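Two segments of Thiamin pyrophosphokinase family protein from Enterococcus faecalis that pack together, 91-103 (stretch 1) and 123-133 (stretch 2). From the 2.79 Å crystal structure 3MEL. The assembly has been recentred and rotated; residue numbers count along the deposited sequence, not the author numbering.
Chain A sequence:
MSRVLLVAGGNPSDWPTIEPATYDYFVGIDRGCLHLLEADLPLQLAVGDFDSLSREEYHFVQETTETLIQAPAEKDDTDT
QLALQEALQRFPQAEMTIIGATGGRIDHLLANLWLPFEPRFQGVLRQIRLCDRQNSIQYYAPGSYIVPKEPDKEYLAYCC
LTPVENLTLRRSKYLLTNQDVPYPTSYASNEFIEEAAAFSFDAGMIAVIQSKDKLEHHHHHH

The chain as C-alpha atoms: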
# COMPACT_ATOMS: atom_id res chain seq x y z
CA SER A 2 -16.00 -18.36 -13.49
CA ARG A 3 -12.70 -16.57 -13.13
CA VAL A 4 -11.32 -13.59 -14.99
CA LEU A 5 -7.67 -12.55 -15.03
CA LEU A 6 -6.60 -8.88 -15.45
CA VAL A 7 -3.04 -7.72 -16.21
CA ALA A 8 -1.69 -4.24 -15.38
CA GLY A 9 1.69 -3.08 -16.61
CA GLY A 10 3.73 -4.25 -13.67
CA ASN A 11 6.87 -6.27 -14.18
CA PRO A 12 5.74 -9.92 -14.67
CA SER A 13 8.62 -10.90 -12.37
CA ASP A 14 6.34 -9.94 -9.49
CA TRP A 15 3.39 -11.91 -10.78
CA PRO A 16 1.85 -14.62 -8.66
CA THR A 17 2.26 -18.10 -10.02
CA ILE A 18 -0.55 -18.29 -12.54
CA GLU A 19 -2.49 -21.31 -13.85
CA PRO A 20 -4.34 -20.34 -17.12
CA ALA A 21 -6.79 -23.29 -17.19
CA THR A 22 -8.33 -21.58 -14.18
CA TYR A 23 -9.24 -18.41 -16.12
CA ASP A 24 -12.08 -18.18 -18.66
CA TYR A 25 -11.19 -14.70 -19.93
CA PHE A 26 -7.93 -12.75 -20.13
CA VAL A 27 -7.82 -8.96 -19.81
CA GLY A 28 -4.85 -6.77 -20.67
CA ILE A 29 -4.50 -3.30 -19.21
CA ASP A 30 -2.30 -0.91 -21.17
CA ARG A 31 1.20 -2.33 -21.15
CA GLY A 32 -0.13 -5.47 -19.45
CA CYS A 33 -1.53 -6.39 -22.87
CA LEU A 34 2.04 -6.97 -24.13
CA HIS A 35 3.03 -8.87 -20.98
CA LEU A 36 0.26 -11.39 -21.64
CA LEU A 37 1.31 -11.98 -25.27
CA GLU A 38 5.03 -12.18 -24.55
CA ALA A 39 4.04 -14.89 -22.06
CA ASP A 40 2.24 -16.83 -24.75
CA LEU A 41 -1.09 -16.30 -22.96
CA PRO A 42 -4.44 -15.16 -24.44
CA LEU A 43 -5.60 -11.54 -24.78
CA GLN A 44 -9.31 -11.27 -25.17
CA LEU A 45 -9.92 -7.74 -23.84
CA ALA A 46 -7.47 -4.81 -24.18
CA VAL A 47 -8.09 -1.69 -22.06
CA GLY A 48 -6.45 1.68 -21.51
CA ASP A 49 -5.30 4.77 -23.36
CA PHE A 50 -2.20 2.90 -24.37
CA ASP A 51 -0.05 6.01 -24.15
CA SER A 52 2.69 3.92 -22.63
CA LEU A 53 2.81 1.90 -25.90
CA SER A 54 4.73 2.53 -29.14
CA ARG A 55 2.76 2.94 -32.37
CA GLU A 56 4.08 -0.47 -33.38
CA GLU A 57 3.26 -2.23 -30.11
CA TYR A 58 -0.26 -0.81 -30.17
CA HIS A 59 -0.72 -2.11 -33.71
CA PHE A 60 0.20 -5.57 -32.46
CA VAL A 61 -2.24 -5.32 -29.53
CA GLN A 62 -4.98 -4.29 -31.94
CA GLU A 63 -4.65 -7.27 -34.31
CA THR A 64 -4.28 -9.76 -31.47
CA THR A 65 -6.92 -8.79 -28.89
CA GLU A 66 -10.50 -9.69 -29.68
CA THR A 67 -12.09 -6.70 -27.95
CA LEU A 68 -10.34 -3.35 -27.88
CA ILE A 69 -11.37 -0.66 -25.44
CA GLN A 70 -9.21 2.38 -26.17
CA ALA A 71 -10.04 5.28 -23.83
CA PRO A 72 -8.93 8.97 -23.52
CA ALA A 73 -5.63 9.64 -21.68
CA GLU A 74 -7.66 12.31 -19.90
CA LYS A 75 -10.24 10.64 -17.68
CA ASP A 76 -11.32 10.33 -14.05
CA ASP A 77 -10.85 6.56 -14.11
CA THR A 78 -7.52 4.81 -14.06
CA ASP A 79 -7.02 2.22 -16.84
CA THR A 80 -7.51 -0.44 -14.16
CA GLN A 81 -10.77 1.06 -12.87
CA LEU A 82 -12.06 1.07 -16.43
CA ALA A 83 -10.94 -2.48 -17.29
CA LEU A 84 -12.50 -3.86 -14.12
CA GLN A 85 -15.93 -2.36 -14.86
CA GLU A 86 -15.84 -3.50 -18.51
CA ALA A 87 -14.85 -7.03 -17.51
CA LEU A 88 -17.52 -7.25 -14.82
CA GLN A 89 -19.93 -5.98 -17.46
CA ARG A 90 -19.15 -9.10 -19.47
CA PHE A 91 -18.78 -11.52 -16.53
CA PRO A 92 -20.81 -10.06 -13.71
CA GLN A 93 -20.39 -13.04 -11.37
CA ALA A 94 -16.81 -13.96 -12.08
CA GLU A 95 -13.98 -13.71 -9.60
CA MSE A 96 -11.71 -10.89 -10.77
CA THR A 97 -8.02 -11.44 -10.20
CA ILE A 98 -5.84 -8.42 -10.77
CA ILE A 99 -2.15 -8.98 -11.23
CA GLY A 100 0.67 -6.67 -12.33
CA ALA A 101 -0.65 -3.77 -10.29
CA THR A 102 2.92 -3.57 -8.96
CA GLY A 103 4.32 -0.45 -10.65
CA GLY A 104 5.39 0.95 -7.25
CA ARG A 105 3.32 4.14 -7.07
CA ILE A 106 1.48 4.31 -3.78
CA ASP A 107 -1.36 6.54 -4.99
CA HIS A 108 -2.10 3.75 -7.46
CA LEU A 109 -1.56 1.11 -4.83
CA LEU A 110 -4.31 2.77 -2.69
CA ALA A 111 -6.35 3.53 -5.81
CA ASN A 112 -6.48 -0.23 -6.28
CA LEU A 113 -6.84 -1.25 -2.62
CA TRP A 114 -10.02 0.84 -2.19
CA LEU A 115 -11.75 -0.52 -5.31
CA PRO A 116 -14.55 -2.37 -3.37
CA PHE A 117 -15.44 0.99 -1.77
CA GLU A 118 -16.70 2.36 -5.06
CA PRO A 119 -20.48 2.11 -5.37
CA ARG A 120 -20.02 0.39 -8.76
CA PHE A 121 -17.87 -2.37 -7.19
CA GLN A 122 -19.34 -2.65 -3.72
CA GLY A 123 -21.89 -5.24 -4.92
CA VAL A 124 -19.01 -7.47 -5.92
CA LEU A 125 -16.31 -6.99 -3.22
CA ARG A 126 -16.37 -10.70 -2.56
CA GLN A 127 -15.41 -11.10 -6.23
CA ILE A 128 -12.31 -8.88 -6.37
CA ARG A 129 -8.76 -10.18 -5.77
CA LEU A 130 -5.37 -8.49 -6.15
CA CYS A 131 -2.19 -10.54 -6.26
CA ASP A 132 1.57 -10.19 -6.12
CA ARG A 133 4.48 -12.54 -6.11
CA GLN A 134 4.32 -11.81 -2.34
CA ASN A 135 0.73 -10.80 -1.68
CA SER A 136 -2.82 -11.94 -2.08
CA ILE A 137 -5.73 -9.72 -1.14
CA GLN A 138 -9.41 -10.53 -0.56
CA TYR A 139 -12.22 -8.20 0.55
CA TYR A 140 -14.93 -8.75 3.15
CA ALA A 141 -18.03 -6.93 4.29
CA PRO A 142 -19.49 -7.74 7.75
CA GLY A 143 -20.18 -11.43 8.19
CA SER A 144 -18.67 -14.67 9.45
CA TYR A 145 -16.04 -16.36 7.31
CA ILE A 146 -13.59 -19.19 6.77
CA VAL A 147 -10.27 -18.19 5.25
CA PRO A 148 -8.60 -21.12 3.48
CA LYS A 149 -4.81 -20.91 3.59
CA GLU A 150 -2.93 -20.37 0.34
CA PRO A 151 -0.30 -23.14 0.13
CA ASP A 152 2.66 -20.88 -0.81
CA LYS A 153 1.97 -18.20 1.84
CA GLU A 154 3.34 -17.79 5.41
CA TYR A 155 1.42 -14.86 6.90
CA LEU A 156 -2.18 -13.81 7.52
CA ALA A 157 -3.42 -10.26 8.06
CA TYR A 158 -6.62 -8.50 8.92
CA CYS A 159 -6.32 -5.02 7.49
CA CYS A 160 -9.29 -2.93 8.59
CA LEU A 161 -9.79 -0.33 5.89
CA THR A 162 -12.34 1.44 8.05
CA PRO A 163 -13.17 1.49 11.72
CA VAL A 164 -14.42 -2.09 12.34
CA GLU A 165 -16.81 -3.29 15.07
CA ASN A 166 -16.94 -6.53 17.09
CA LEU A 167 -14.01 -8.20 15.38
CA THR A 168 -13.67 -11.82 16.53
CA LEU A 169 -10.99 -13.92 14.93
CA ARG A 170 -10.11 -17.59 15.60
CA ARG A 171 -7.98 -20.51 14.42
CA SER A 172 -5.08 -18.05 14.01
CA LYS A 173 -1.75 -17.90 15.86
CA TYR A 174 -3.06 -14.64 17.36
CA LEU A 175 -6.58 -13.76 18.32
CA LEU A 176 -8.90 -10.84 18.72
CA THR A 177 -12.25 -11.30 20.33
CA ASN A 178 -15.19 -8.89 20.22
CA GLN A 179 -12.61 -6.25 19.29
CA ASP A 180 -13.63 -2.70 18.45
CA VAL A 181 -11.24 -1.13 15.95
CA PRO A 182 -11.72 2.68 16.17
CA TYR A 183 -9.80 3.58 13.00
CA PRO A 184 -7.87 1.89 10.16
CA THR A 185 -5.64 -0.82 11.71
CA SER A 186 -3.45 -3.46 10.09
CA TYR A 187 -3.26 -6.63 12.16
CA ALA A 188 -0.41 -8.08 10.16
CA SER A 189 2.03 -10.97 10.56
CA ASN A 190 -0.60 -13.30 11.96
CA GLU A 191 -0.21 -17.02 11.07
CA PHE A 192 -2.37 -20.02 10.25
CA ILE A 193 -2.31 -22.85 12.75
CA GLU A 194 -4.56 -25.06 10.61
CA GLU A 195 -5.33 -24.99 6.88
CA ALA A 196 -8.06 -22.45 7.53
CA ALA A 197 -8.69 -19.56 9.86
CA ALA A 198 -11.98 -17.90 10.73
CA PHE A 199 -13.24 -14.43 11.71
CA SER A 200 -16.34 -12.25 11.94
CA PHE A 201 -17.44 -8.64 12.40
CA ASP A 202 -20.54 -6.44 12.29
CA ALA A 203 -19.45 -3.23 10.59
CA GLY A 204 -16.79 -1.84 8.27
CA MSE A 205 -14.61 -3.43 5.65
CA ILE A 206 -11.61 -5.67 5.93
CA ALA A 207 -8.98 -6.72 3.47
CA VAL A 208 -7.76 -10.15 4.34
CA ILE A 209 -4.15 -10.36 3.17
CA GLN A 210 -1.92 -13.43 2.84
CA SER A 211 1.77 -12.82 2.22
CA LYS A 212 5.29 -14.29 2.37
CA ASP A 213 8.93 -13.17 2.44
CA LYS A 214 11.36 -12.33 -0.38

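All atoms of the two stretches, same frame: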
# COMPACT_ATOMS: atom_id res chain seq x y z
N PHE A 91 -18.81 -10.34 -17.41
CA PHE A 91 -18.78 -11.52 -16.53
C PHE A 91 -19.22 -11.16 -15.13
O PHE A 91 -18.44 -11.24 -14.20
CB PHE A 91 -17.38 -12.10 -16.48
CG PHE A 91 -16.90 -12.67 -17.79
CD1 PHE A 91 -16.84 -14.04 -17.99
CD2 PHE A 91 -16.52 -11.84 -18.83
CE1 PHE A 91 -16.41 -14.57 -19.20
CE2 PHE A 91 -16.09 -12.35 -20.02
CZ PHE A 91 -16.03 -13.71 -20.21
N PRO A 92 -20.48 -10.77 -14.96
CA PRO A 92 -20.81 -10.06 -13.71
C PRO A 92 -20.68 -10.91 -12.44
O PRO A 92 -20.83 -10.40 -11.34
CB PRO A 92 -22.27 -9.63 -13.92
CG PRO A 92 -22.61 -9.97 -15.34
CD PRO A 92 -21.67 -11.03 -15.78
N GLN A 93 -20.42 -12.20 -12.57
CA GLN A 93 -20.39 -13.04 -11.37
C GLN A 93 -19.04 -13.68 -11.18
O GLN A 93 -18.83 -14.44 -10.25
CB GLN A 93 -21.46 -14.12 -11.44
CG GLN A 93 -22.89 -13.61 -11.55
CD GLN A 93 -23.86 -14.77 -11.46
OE1 GLN A 93 -24.04 -15.53 -12.43
NE2 GLN A 93 -24.46 -14.94 -10.29
N ALA A 94 -18.12 -13.35 -12.07
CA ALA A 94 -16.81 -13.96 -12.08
C ALA A 94 -15.89 -13.32 -11.06
O ALA A 94 -16.01 -12.13 -10.75
CB ALA A 94 -16.19 -13.88 -13.47
N GLU A 95 -14.96 -14.13 -10.57
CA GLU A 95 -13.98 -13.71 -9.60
C GLU A 95 -12.79 -13.03 -10.24
O GLU A 95 -11.91 -13.69 -10.80
CB GLU A 95 -13.51 -14.92 -8.83
CG GLU A 95 -12.50 -14.61 -7.76
CD GLU A 95 -11.59 -15.76 -7.51
OE1 GLU A 95 -10.84 -16.12 -8.44
OE2 GLU A 95 -11.63 -16.30 -6.39
N MSE A 96 -12.74 -11.70 -10.13
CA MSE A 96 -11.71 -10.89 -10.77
C MSE A 96 -10.36 -10.88 -10.06
O MSE A 96 -10.22 -10.41 -8.95
CB MSE A 96 -12.23 -9.47 -10.86
CG MSE A 96 -13.64 -9.43 -11.38
SE MSE A 96 -13.67 -9.53 -13.34
CE MSE A 96 -15.52 -10.04 -13.56
N THR A 97 -9.36 -11.39 -10.75
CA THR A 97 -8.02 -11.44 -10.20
C THR A 97 -7.17 -10.41 -10.92
O THR A 97 -7.00 -10.47 -12.14
CB THR A 97 -7.40 -12.84 -10.41
OG1 THR A 97 -8.21 -13.82 -9.75
CG2 THR A 97 -5.99 -12.89 -9.86
N ILE A 98 -6.64 -9.46 -10.17
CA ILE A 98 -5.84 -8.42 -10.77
C ILE A 98 -4.39 -8.59 -10.44
O ILE A 98 -3.98 -8.43 -9.30
CB ILE A 98 -6.30 -7.03 -10.32
CG1 ILE A 98 -7.78 -6.83 -10.63
CG2 ILE A 98 -5.47 -5.95 -10.99
CD1 ILE A 98 -8.26 -5.41 -10.35
N ILE A 99 -3.59 -8.92 -11.44
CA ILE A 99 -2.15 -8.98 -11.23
C ILE A 99 -1.43 -7.88 -12.01
O ILE A 99 -1.99 -7.27 -12.93
CB ILE A 99 -1.58 -10.36 -11.60
CG1 ILE A 99 -1.58 -10.55 -13.11
CG2 ILE A 99 -2.36 -11.45 -10.88
CD1 ILE A 99 -0.74 -11.71 -13.60
N GLY A 100 -0.18 -7.61 -11.62
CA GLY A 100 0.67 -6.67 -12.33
C GLY A 100 0.40 -5.27 -11.90
O GLY A 100 0.88 -4.33 -12.52
N ALA A 101 -0.41 -5.10 -10.85
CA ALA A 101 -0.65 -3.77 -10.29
C ALA A 101 0.46 -3.47 -9.29
O ALA A 101 0.19 -3.16 -8.12
CB ALA A 101 -2.01 -3.70 -9.63
N THR A 102 1.70 -3.55 -9.78
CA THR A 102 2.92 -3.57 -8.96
C THR A 102 3.90 -2.43 -9.32
O THR A 102 5.01 -2.36 -8.79
CB THR A 102 3.65 -4.97 -9.04
OG1 THR A 102 4.09 -5.25 -10.37
CG2 THR A 102 2.74 -6.09 -8.55
N GLY A 103 3.47 -1.54 -10.20
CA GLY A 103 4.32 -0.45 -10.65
C GLY A 103 5.11 0.32 -9.60
O GLY A 103 6.12 0.96 -9.94
N GLY A 123 -21.05 -4.07 -4.74
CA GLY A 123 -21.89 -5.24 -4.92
C GLY A 123 -21.12 -6.48 -5.29
O GLY A 123 -21.67 -7.59 -5.27
N VAL A 124 -19.85 -6.33 -5.61
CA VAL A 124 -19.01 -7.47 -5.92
C VAL A 124 -17.65 -7.48 -5.20
O VAL A 124 -16.66 -7.91 -5.78
CB VAL A 124 -18.79 -7.63 -7.45
CG1 VAL A 124 -20.12 -7.81 -8.18
CG2 VAL A 124 -18.03 -6.45 -8.03
N LEU A 125 -17.60 -7.02 -3.94
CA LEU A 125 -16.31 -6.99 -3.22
C LEU A 125 -15.76 -8.39 -2.99
O LEU A 125 -14.56 -8.62 -2.97
CB LEU A 125 -16.43 -6.27 -1.88
CG LEU A 125 -17.42 -6.75 -0.83
CD1 LEU A 125 -16.85 -7.81 0.05
CD2 LEU A 125 -17.80 -5.55 0.01
N ARG A 126 -16.68 -9.32 -2.79
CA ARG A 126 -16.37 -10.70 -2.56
C ARG A 126 -15.75 -11.31 -3.82
O ARG A 126 -15.16 -12.37 -3.79
CB ARG A 126 -17.67 -11.40 -2.18
CG ARG A 126 -17.59 -12.42 -1.06
CD ARG A 126 -16.92 -11.90 0.17
NE ARG A 126 -15.47 -11.98 0.08
CZ ARG A 126 -14.78 -13.11 -0.05
NH1 ARG A 126 -13.46 -13.06 -0.12
NH2 ARG A 126 -15.40 -14.28 -0.11
N GLN A 127 -15.86 -10.59 -4.93
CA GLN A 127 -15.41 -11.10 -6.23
C GLN A 127 -14.04 -10.57 -6.67
O GLN A 127 -13.50 -11.02 -7.68
CB GLN A 127 -16.43 -10.76 -7.32
CG GLN A 127 -17.76 -11.49 -7.17
CD GLN A 127 -18.68 -11.24 -8.33
OE1 GLN A 127 -18.26 -11.17 -9.48
NE2 GLN A 127 -19.96 -11.11 -8.03
N ILE A 128 -13.48 -9.62 -5.93
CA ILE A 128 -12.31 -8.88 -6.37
C ILE A 128 -11.07 -9.37 -5.62
O ILE A 128 -11.09 -9.47 -4.39
CB ILE A 128 -12.58 -7.32 -6.17
CG1 ILE A 128 -13.64 -6.84 -7.18
CG2 ILE A 128 -11.32 -6.48 -6.28
CD1 ILE A 128 -14.45 -5.66 -6.72
N ARG A 129 -10.03 -9.72 -6.36
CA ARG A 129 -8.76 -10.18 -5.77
C ARG A 129 -7.60 -9.47 -6.44
O ARG A 129 -7.61 -9.30 -7.66
CB ARG A 129 -8.56 -11.68 -5.98
CG ARG A 129 -8.80 -12.55 -4.77
CD ARG A 129 -10.29 -12.63 -4.46
NE ARG A 129 -10.74 -13.99 -4.21
CZ ARG A 129 -12.01 -14.30 -3.94
NH1 ARG A 129 -12.91 -13.33 -3.89
NH2 ARG A 129 -12.36 -15.57 -3.73
N LEU A 130 -6.60 -9.09 -5.64
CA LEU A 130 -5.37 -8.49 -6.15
C LEU A 130 -4.21 -9.34 -5.72
O LEU A 130 -4.14 -9.71 -4.55
CB LEU A 130 -5.18 -7.10 -5.56
CG LEU A 130 -6.07 -5.94 -6.01
CD1 LEU A 130 -6.28 -5.01 -4.85
CD2 LEU A 130 -5.42 -5.19 -7.17
N CYS A 131 -3.28 -9.64 -6.61
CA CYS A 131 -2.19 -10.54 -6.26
C CYS A 131 -0.80 -10.15 -6.74
O CYS A 131 -0.62 -9.60 -7.81
CB CYS A 131 -2.50 -11.96 -6.71
SG CYS A 131 -4.06 -12.57 -6.09
N ASP A 132 0.17 -10.49 -5.91
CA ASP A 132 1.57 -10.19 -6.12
C ASP A 132 2.30 -11.49 -6.02
O ASP A 132 1.77 -12.47 -5.46
CB ASP A 132 2.09 -9.32 -4.96
CG ASP A 132 2.19 -7.85 -5.30
OD1 ASP A 132 1.15 -7.18 -5.45
OD2 ASP A 132 3.33 -7.35 -5.39
N ARG A 133 3.54 -11.49 -6.48
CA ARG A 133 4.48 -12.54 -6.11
C ARG A 133 4.40 -12.80 -4.61
O ARG A 133 4.44 -13.95 -4.18
CB ARG A 133 5.91 -12.16 -6.52
CG ARG A 133 6.91 -13.32 -6.43
CD ARG A 133 8.30 -12.95 -6.98
NE ARG A 133 9.03 -14.13 -7.48
CZ ARG A 133 8.57 -14.98 -8.40
NH1 ARG A 133 7.36 -14.84 -8.95
NH2 ARG A 133 9.33 -16.01 -8.79

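What holds the two backbones together? Strands 95-99 and 128-131 run parallel, their directions 22° apart, and exchange a ladder of hydrogen bonds. Met96 stands at its start: its N gives a weak bond to Gln127 O (2.7 Å, bent to 128°), and its O receives Arg129 N at 2.7 Å. Ile98 repeats the pattern two residues on, its N donating to Arg129 O at 2.7 Å and its O accepting from Cys131 N at 3.0 Å. Stretch 1 thus bonds through alternate residues, as parallel pairing requires. Between these bonds the carbonyls also meet CA-H groups, with Thr97 CA 3.3 Å from Arg129 O and Leu130 CA 3.4 Å from Ile98 O.

Where does charge enter? Glu95 leaves the backbone sideways, but its extended side chain brings OE2 to 2.9 Å from Arg129 NH2, forming a salt bridge. The carboxylate oxygen lies over one face of the guanidinium rather than in its plane. The other terminal nitrogen turns back to its own stretch, where Arg129 NH1 donates to Arg126 O at a very short 2.4 Å.

How do the apolar side chains pack? Alternation along the strands puts Ile98 and Leu130 on the same face of the sheet as Met96 and Ile128. There Ile98 CB lies 3.8 Å from Leu130 CD2, and that same methyl is 4.5 Å from Ala101 CB. Thr97 shares the other face with Arg129 and Cys131; its CG2 sits 4.2 Å from Cys131 SG.

What happens beyond the ladder? Before it, the type I turn from Phe91 to Ala94, closed by Ala94 N bonding to Phe91 O at 3.0 Å, lies beside the side chain of Gln127, which has the largest covered area of either stretch. After it, Thr102 CG2 approaches Asp132 OD2 to 3.5 Å, a contact between a methyl and a carboxylate oxygen.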